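Local coordinates for protein beta-galactosidase (Marinomonas sp. ef1, PDB 6Y2K) that probably hydrolyses terminal beta-D-galactosyl residues of galactosides such as lactose, as a cold-active hexameric GH42 beta-galactosidase from an Antarctic bacterium, at residues H548-I553 with G565-L570; L70-A75 with R119-M124. All coordinates share one frame; numbering follows the deposited sequence.

Contact 1 of 2, residues H548-I553 with G565-L570; sequences HWHEQI and GGNPVL
In the trimerisation domain of this GH42 enzyme, a side-chain amide stands in for a strand neighbour: Asn567, in the loop before strand 568-573, docks on the backbone of strand 549-555, paired antiparallel with strand 521-528. From CB the chain extends with CG anti to the backbone N (chi1 166°), which carries the amide to the strand between Glu551 and Ile553. Asn567 CG lies 3.9 Å from both Glu551 O and Ile553 N, so the two tip atoms bracket Gln552, using the C=O before it and the N-H after it. Asn567 OD1 accepts the N-H of Ile553 N at 2.9 Å, almost straight at 176° and on a lone pair in the amide plane. Asn567 ND2 donates to Glu551 O at 3.0 Å (164°), also on a lone pair in the carbonyl plane. In this conformer, one of two modelled, the two bonds set the amide's rotation and which end is O and which N. Its plane is steeply turned against the ring of His550, whose two nitrogens bond to Asp527 and Asp563; Asp563 also accepts the backbone N-H of Asn567, tying the loop to the same histidine. Pro568 follows the amide along the strand, its CD 3.4 Å from Ile553 O. Ile553 CG2 meets Pro568 CB at 4.3 Å, beside Leu521 and Tyr578. Glu551 O takes a second donor besides the amide, a water that gives its hydrogens to Glu551 O at 2.7 Å and to Pro568 O at 2.8 Å, joining two carbonyls that could not bond directly.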
ATOM      1  N   HIS A 548       5.043  12.799 -20.869  1.00 16.23           N
ATOM      2  CA  HIS A 548       4.028  13.513 -21.675  1.00 16.55           C
ATOM      3  C   HIS A 548       4.347  13.711 -23.150  1.00 16.15           C
ATOM      4  O   HIS A 548       3.478  13.479 -24.008  1.00 16.40           O
ATOM      5  CB  HIS A 548       3.641  14.877 -21.062  1.00 17.00           C
ATOM      6  CG  HIS A 548       3.255  14.810 -19.616  1.00 17.25           C
ATOM      7  ND1 HIS A 548       3.413  15.878 -18.757  1.00 17.69           N
ATOM      8  CD2 HIS A 548       2.716  13.808 -18.880  1.00 17.33           C
ATOM      9  CE1 HIS A 548       2.992  15.533 -17.553  1.00 17.62           C
ATOM     10  NE2 HIS A 548       2.563  14.284 -17.601  1.00 17.55           N
ATOM     11  N   TRP A 549       5.561  14.178 -23.436  1.00 15.80           N
ATOM     12  CA  TRP A 549       5.970  14.583 -24.774  1.00 15.40           C
ATOM     13  C   TRP A 549       7.420  14.154 -25.013  1.00 15.11           C
ATOM     14  O   TRP A 549       8.304  14.488 -24.237  1.00 14.54           O
ATOM     15  CB  TRP A 549       5.842  16.099 -24.893  1.00 15.13           C
ATOM     16  CG  TRP A 549       5.895  16.597 -26.288  1.00 15.03           C
ATOM     17  CD1 TRP A 549       6.990  17.074 -26.951  1.00 15.35           C
ATOM     18  CD2 TRP A 549       4.807  16.669 -27.205  1.00 15.06           C
ATOM     19  NE1 TRP A 549       6.649  17.437 -28.232  1.00 15.16           N
ATOM     20  CE2 TRP A 549       5.312  17.202 -28.413  1.00 15.27           C
ATOM     21  CE3 TRP A 549       3.448  16.332 -27.124  1.00 15.28           C
ATOM     22  CZ2 TRP A 549       4.503  17.418 -29.538  1.00 15.42           C
ATOM     23  CZ3 TRP A 549       2.643  16.541 -28.238  1.00 15.38           C
ATOM     24  CH2 TRP A 549       3.176  17.080 -29.435  1.00 15.37           C
ATOM     25  N   HIS A 550       7.634  13.412 -26.096  1.00 14.97           N
ATOM     26  CA  HIS A 550       8.878  12.682 -26.336  1.00 14.94           C
ATOM     27  C   HIS A 550       9.180  12.725 -27.833  1.00 14.91           C
ATOM     28  O   HIS A 550       8.751  11.857 -28.593  1.00 14.92           O
ATOM     29  CB  HIS A 550       8.705  11.244 -25.795  1.00 14.88           C
ATOM     30  CG  HIS A 550       9.898  10.349 -25.953  1.00 14.65           C
ATOM     31  ND1 HIS A 550       9.771   8.991 -26.160  1.00 14.80           N
ATOM     32  CD2 HIS A 550      11.227  10.596 -25.885  1.00 14.53           C
ATOM     33  CE1 HIS A 550      10.973   8.445 -26.239  1.00 14.85           C
ATOM     34  NE2 HIS A 550      11.875   9.395 -26.065  1.00 14.82           N
ATOM     35  N   GLU A 551       9.897  13.763 -28.256  1.00 15.35           N
ATOM     36  CA  GLU A 551      10.204  13.950 -29.682  1.00 15.17           C
ATOM     37  C   GLU A 551      11.299  13.005 -30.139  1.00 15.38           C
ATOM     38  O   GLU A 551      12.307  12.855 -29.454  1.00 15.86           O
ATOM     39  CB  GLU A 551      10.604  15.400 -29.978  1.00 15.14           C
ATOM     40  CG  GLU A 551       9.430  16.355 -29.908  1.00 15.22           C
ATOM     41  CD  GLU A 551       9.820  17.816 -29.876  1.00 15.08           C
ATOM     42  OE1 GLU A 551      11.026  18.145 -30.021  1.00 15.20           O
ATOM     43  OE2 GLU A 551       8.892  18.638 -29.708  1.00 14.84           O
ATOM     44  N   GLN A 552      11.083  12.372 -31.290  1.00 15.67           N
ATOM     45  CA  GLN A 552      12.079  11.535 -31.953  1.00 16.22           C
ATOM     46  C   GLN A 552      12.860  12.447 -32.903  1.00 16.55           C
ATOM     47  O   GLN A 552      12.287  12.952 -33.881  1.00 16.99           O
ATOM     48  CB  GLN A 552      11.395  10.407 -32.728  1.00 16.44           C
ATOM     49  CG  GLN A 552      12.348   9.473 -33.462  1.00 16.87           C
ATOM     50  CD  GLN A 552      11.614   8.423 -34.282  1.00 17.30           C
ATOM     51  OE1 GLN A 552      10.789   7.664 -33.752  1.00 19.12           O
ATOM     52  NE2 GLN A 552      11.920   8.361 -35.565  1.00 15.98           N
ATOM     53  N   ILE A 553      14.149  12.648 -32.622  1.00 16.56           N
ATOM     54  CA  ILE A 553      14.948  13.707 -33.257  1.00 16.58           C
ATOM     55  C   ILE A 553      16.199  13.138 -33.934  1.00 18.20           C
ATOM     56  O   ILE A 553      16.835  12.218 -33.412  1.00 17.75           O
ATOM     57  CB  ILE A 553      15.356  14.772 -32.214  1.00 16.15           C
ATOM     58  CG1 ILE A 553      14.119  15.547 -31.731  1.00 15.94           C
ATOM     59  CG2 ILE A 553      16.384  15.762 -32.771  1.00 16.06           C
ATOM     60  CD1 ILE A 553      14.354  16.390 -30.492  1.00 15.75           C
ATOM     61  N   GLY A 565      17.266   4.513 -25.745  1.00 20.02           N
ATOM     62  CA  GLY A 565      17.541   4.225 -27.154  1.00 20.44           C
ATOM     63  C   GLY A 565      18.585   5.125 -27.805  1.00 20.51           C
ATOM     64  O   GLY A 565      18.834   5.005 -29.008  1.00 21.36           O
ATOM     65  N   GLY A 566      19.186   6.034 -27.033  1.00 20.22           N
ATOM     66  CA  GLY A 566      20.176   6.975 -27.544  1.00 20.24           C
ATOM     67  C   GLY A 566      19.614   8.153 -28.325  1.00 20.17           C
ATOM     68  O   GLY A 566      20.391   8.909 -28.926  1.00 21.32           O
ATOM     69  N   ASN A 567      18.290   8.345 -28.287  1.00 19.19           N
ATOM     70  CA  ASN A 567      17.622   9.433 -29.027  0.50 18.42           C
ATOM     71  C   ASN A 567      17.852  10.745 -28.274  1.00 18.21           C
ATOM     72  O   ASN A 567      17.780  10.771 -27.048  1.00 17.83           O
ATOM     73  CB  ASN A 567      16.115   9.150 -29.225  0.50 18.21           C
ATOM     74  CG  ASN A 567      15.306  10.378 -29.668  0.50 18.00           C
ATOM     75  OD1 ASN A 567      15.405  10.841 -30.803  0.50 17.24           O
ATOM     76  ND2 ASN A 567      14.467  10.875 -28.772  0.50 17.38           N
ATOM     77  N   PRO A 568      18.141  11.845 -29.003  1.00 17.29           N
ATOM     78  CA  PRO A 568      18.362  13.126 -28.325  1.00 16.63           C
ATOM     79  C   PRO A 568      17.186  13.643 -27.493  1.00 16.11           C
ATOM     80  O   PRO A 568      16.051  13.642 -27.967  1.00 15.82           O
ATOM     81  CB  PRO A 568      18.636  14.090 -29.486  1.00 16.93           C
ATOM     82  CG  PRO A 568      19.197  13.238 -30.562  1.00 16.98           C
ATOM     83  CD  PRO A 568      18.466  11.939 -30.445  1.00 17.25           C
ATOM     84  N   VAL A 569      17.482  14.060 -26.263  1.00 15.56           N
ATOM     85  CA  VAL A 569      16.523  14.724 -25.374  1.00 15.61           C
ATOM     86  C   VAL A 569      16.896  16.202 -25.211  1.00 15.73           C
ATOM     87  O   VAL A 569      16.055  17.071 -25.408  1.00 15.68           O
ATOM     88  CB  VAL A 569      16.425  14.005 -24.006  1.00 15.16           C
ATOM     89  CG1 VAL A 569      15.688  14.852 -22.961  1.00 15.09           C
ATOM     90  CG2 VAL A 569      15.741  12.659 -24.181  1.00 14.94           C
ATOM     91  N   LEU A 570      18.143  16.484 -24.849  1.00 16.28           N
ATOM     92  CA  LEU A 570      18.639  17.864 -24.796  1.00 17.20           C
ATOM     93  C   LEU A 570      19.947  17.926 -25.577  1.00 16.77           C
ATOM     94  O   LEU A 570      20.837  17.105 -25.368  1.00 16.37           O
ATOM     95  CB  LEU A 570      18.795  18.312 -23.342  1.00 18.62           C
ATOM     96  CG  LEU A 570      19.458  19.658 -22.993  1.00 19.88           C
ATOM     97  CD1 LEU A 570      19.022  20.791 -23.884  1.00 20.86           C
ATOM     98  CD2 LEU A 570      19.169  20.013 -21.540  1.00 20.98           C
TER
HETATM   99  O   HOH W   1      13.362  14.115 -27.294  1.00 13.57           O

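Contact 2 of 2, residues L70-A75 with R119-M124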
ATOM      1  N   LEU A  70     -10.793  54.780 -10.003  1.00 17.02           N
ATOM      2  CA  LEU A  70     -12.218  54.791 -10.337  1.00 17.47           C
ATOM      3  C   LEU A  70     -12.484  53.712 -11.388  1.00 16.69           C
ATOM      4  O   LEU A  70     -11.863  53.710 -12.443  1.00 16.06           O
ATOM      5  CB  LEU A  70     -12.633  56.159 -10.897  1.00 18.16           C
ATOM      6  CG  LEU A  70     -13.887  56.858 -10.371  1.00 19.59           C
ATOM      7  CD1 LEU A  70     -14.337  57.931 -11.363  1.00 19.58           C
ATOM      8  CD2 LEU A  70     -15.034  55.925 -10.007  1.00 19.87           C
ATOM      9  N   GLY A  71     -13.401  52.797 -11.104  1.00 16.62           N
ATOM     10  CA  GLY A  71     -13.746  51.736 -12.064  1.00 16.41           C
ATOM     11  C   GLY A  71     -14.930  52.097 -12.954  1.00 16.12           C
ATOM     12  O   GLY A  71     -15.956  52.528 -12.443  1.00 16.44           O
ATOM     13  N   THR A  72     -14.801  51.913 -14.274  1.00 15.94           N
ATOM     14  CA  THR A  72     -15.954  52.019 -15.162  1.00 15.90           C
ATOM     15  C   THR A  72     -16.846  50.800 -14.871  1.00 16.31           C
ATOM     16  O   THR A  72     -16.330  49.706 -14.642  1.00 16.36           O
ATOM     17  CB  THR A  72     -15.606  52.105 -16.676  1.00 15.56           C
ATOM     18  OG1 THR A  72     -15.024  50.880 -17.149  1.00 15.46           O
ATOM     19  CG2 THR A  72     -14.677  53.270 -16.950  1.00 15.29           C
ATOM     20  N   PRO A  73     -18.174  50.988 -14.864  1.00 16.37           N
ATOM     21  CA  PRO A  73     -19.100  49.973 -14.368  1.00 16.16           C
ATOM     22  C   PRO A  73     -19.622  48.970 -15.414  1.00 15.52           C
ATOM     23  O   PRO A  73     -20.680  48.358 -15.214  1.00 15.61           O
ATOM     24  CB  PRO A  73     -20.243  50.832 -13.825  1.00 16.44           C
ATOM     25  CG  PRO A  73     -20.312  51.938 -14.816  1.00 16.70           C
ATOM     26  CD  PRO A  73     -18.876  52.260 -15.128  1.00 16.58           C
ATOM     27  N   THR A  74     -18.858  48.753 -16.478  1.00 15.37           N
ATOM     28  CA  THR A  74     -19.347  48.029 -17.653  1.00 15.42           C
ATOM     29  C   THR A  74     -19.350  46.492 -17.530  1.00 15.50           C
ATOM     30  O   THR A  74     -19.873  45.810 -18.417  1.00 15.57           O
ATOM     31  CB  THR A  74     -18.568  48.445 -18.918  1.00 15.32           C
ATOM     32  OG1 THR A  74     -17.166  48.256 -18.714  1.00 15.32           O
ATOM     33  CG2 THR A  74     -18.821  49.903 -19.253  1.00 15.30           C
ATOM     34  N   ALA A  75     -18.792  45.952 -16.448  1.00 15.45           N
ATOM     35  CA  ALA A  75     -18.819  44.505 -16.195  1.00 15.48           C
ATOM     36  C   ALA A  75     -20.208  44.004 -15.849  1.00 15.57           C
ATOM     37  O   ALA A  75     -20.522  42.836 -16.101  1.00 16.18           O
ATOM     38  CB  ALA A  75     -17.856  44.142 -15.071  1.00 15.34           C
ATOM     39  N   ARG A 119     -21.370  55.670 -24.186  1.00 21.08           N
ATOM     40  CA  ARG A 119     -22.217  56.653 -23.490  0.50 21.92           C
ATOM     41  C   ARG A 119     -21.861  56.792 -22.017  1.00 21.29           C
ATOM     42  O   ARG A 119     -21.637  57.901 -21.533  1.00 20.03           O
ATOM     43  CB  ARG A 119     -23.713  56.299 -23.597  0.50 23.43           C
ATOM     44  CG  ARG A 119     -24.630  57.387 -23.032  0.50 25.43           C
ATOM     45  CD  ARG A 119     -26.099  56.988 -22.902  0.50 27.14           C
ATOM     46  NE  ARG A 119     -26.285  55.841 -22.019  0.50 28.78           N
ATOM     47  CZ  ARG A 119     -26.718  55.904 -20.762  0.50 28.89           C
ATOM     48  NH1 ARG A 119     -27.051  57.063 -20.201  0.50 29.13           N
ATOM     49  NH2 ARG A 119     -26.828  54.778 -20.079  0.50 28.31           N
ATOM     50  N   MET A 120     -21.832  55.668 -21.300  1.00 20.41           N
ATOM     51  CA  MET A 120     -21.614  55.697 -19.851  1.00 20.33           C
ATOM     52  C   MET A 120     -20.188  56.108 -19.478  1.00 19.17           C
ATOM     53  O   MET A 120     -19.994  56.881 -18.536  1.00 18.47           O
ATOM     54  CB  MET A 120     -21.975  54.347 -19.195  1.00 20.45           C
ATOM     55  CG  MET A 120     -21.595  54.238 -17.722  1.00 20.77           C
ATOM     56  SD  MET A 120     -22.339  55.489 -16.655  1.00 22.13           S
ATOM     57  CE  MET A 120     -24.002  54.853 -16.479  1.00 22.29           C
ATOM     58  N   VAL A 121     -19.201  55.591 -20.203  1.00 18.89           N
ATOM     59  CA  VAL A 121     -17.808  55.935 -19.918  1.00 18.88           C
ATOM     60  C   VAL A 121     -17.541  57.416 -20.219  1.00 18.49           C
ATOM     61  O   VAL A 121     -16.809  58.070 -19.475  1.00 18.66           O
ATOM     62  CB  VAL A 121     -16.808  55.016 -20.648  1.00 18.78           C
ATOM     63  CG1 VAL A 121     -15.369  55.497 -20.443  1.00 18.71           C
ATOM     64  CG2 VAL A 121     -16.948  53.588 -20.127  1.00 18.84           C
ATOM     65  N   THR A 122     -18.134  57.933 -21.292  1.00 18.22           N
ATOM     66  CA  THR A 122     -18.067  59.366 -21.585  1.00 18.61           C
ATOM     67  C   THR A 122     -18.709  60.193 -20.471  1.00 18.92           C
ATOM     68  O   THR A 122     -18.104  61.162 -20.004  1.00 18.80           O
ATOM     69  CB  THR A 122     -18.713  59.709 -22.937  1.00 18.61           C
ATOM     70  OG1 THR A 122     -18.031  59.002 -23.977  1.00 18.59           O
ATOM     71  CG2 THR A 122     -18.630  61.227 -23.217  1.00 18.81           C
ATOM     72  N   MET A 123     -19.912  59.811 -20.035  1.00 19.45           N
ATOM     73  CA  MET A 123     -20.563  60.491 -18.906  1.00 20.28           C
ATOM     74  C   MET A 123     -19.667  60.545 -17.669  1.00 19.77           C
ATOM     75  O   MET A 123     -19.484  61.610 -17.082  1.00 18.94           O
ATOM     76  CB  MET A 123     -21.883  59.813 -18.520  1.00 21.81           C
ATOM     77  CG  MET A 123     -23.081  60.165 -19.386  1.00 23.62           C
ATOM     78  SD  MET A 123     -24.627  59.689 -18.566  1.00 26.95           S
ATOM     79  CE  MET A 123     -24.486  57.916 -18.567  1.00 27.34           C
ATOM     80  N   MET A 124     -19.112  59.394 -17.281  1.00 19.86           N
ATOM     81  CA  MET A 124     -18.236  59.299 -16.095  1.00 20.40           C
ATOM     82  C   MET A 124     -16.939  60.070 -16.229  1.00 20.01           C
ATOM     83  O   MET A 124     -16.533  60.760 -15.294  1.00 20.97           O
ATOM     84  CB  MET A 124     -17.859  57.847 -15.783  1.00 20.95           C
ATOM     85  CG  MET A 124     -18.736  57.172 -14.762  1.00 21.72           C
ATOM     86  SD  MET A 124     -18.004  55.617 -14.213  1.00 21.14           S
ATOM     87  CE  MET A 124     -17.502  55.907 -12.521  1.00 21.91           C
TER
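Met124 reaches from helix 111-128 to the end of strand 67-71 and makes the closest approaches of this buried contact. Its CE meets Leu70 tip to tip, 3.5 Å from CD2, and also lies 3.7 Å from Gly71 O. One atom back, SD sits 3.6 Å from Pro73 CD, so the thioether lies along the chain from Leu70 to Pro73. Neither chi1 (-95°) nor chi3 (110°) is at a staggered value, and the bend at chi3 is what brings CE round to the leucine. One helical turn earlier, Met120 crosses Pro73 obliquely, CG to CG at 3.9 Å, with its own chain folded at chi2 and chi3. Val121 completes the helix face: its CG2 is 3.9 Å from Thr72 CG2 and 4.2 Å from Thr74 CG2. An alanine in place of Met124 would remove CG, SD and CE, and would probably loosen the packing against Leu70 and Pro73.

Around this first shell, Trp51 touches Met124, Trp39 lies against Met120 and Pro73, and Trp137 flanks Leu70 and Thr72. The two threonines keep their methyls on the helix while their hydroxyls bond to other parts of the barrel: Thr72 OG1 to Gln226 and the backbone N of Asp140, Thr74 OG1 to the Asp140 carboxylate and Gln226. In the TIM barrel, helix 111-128 belongs to the beta-alpha-beta crossover from strand 67-71 to strand 134-138, and here it packs on the C-terminal end of the first of these strands. Between the two segments the adhesion is thus apolar, with one thioether at its centre, while each threonine splits its chemistry, methyl to the helix and hydroxyl to the polar network.

The two contacts belong to different domains and lie on opposite sides of the chain's centre, their centres 54 Å apart and their nearest atoms about 35 Å apart. Contact 2 sits at the C-terminal end of a barrel strand, the end where TIM-barrel glycosidases hold their active site, and its threonines bond to Asp140, in the region that probably carries the acid/base in GH42 enzymes. In contact 1 a glycerol, probably from the crystallisation liquor, lies about 5 Å from the Glu551 side chain. Contact 1 lies instead by a subunit boundary, which it reaches through Gln552: OE1 bonds to Arg525, and NE2 to Glu524 and to Glu377 of the second subunit.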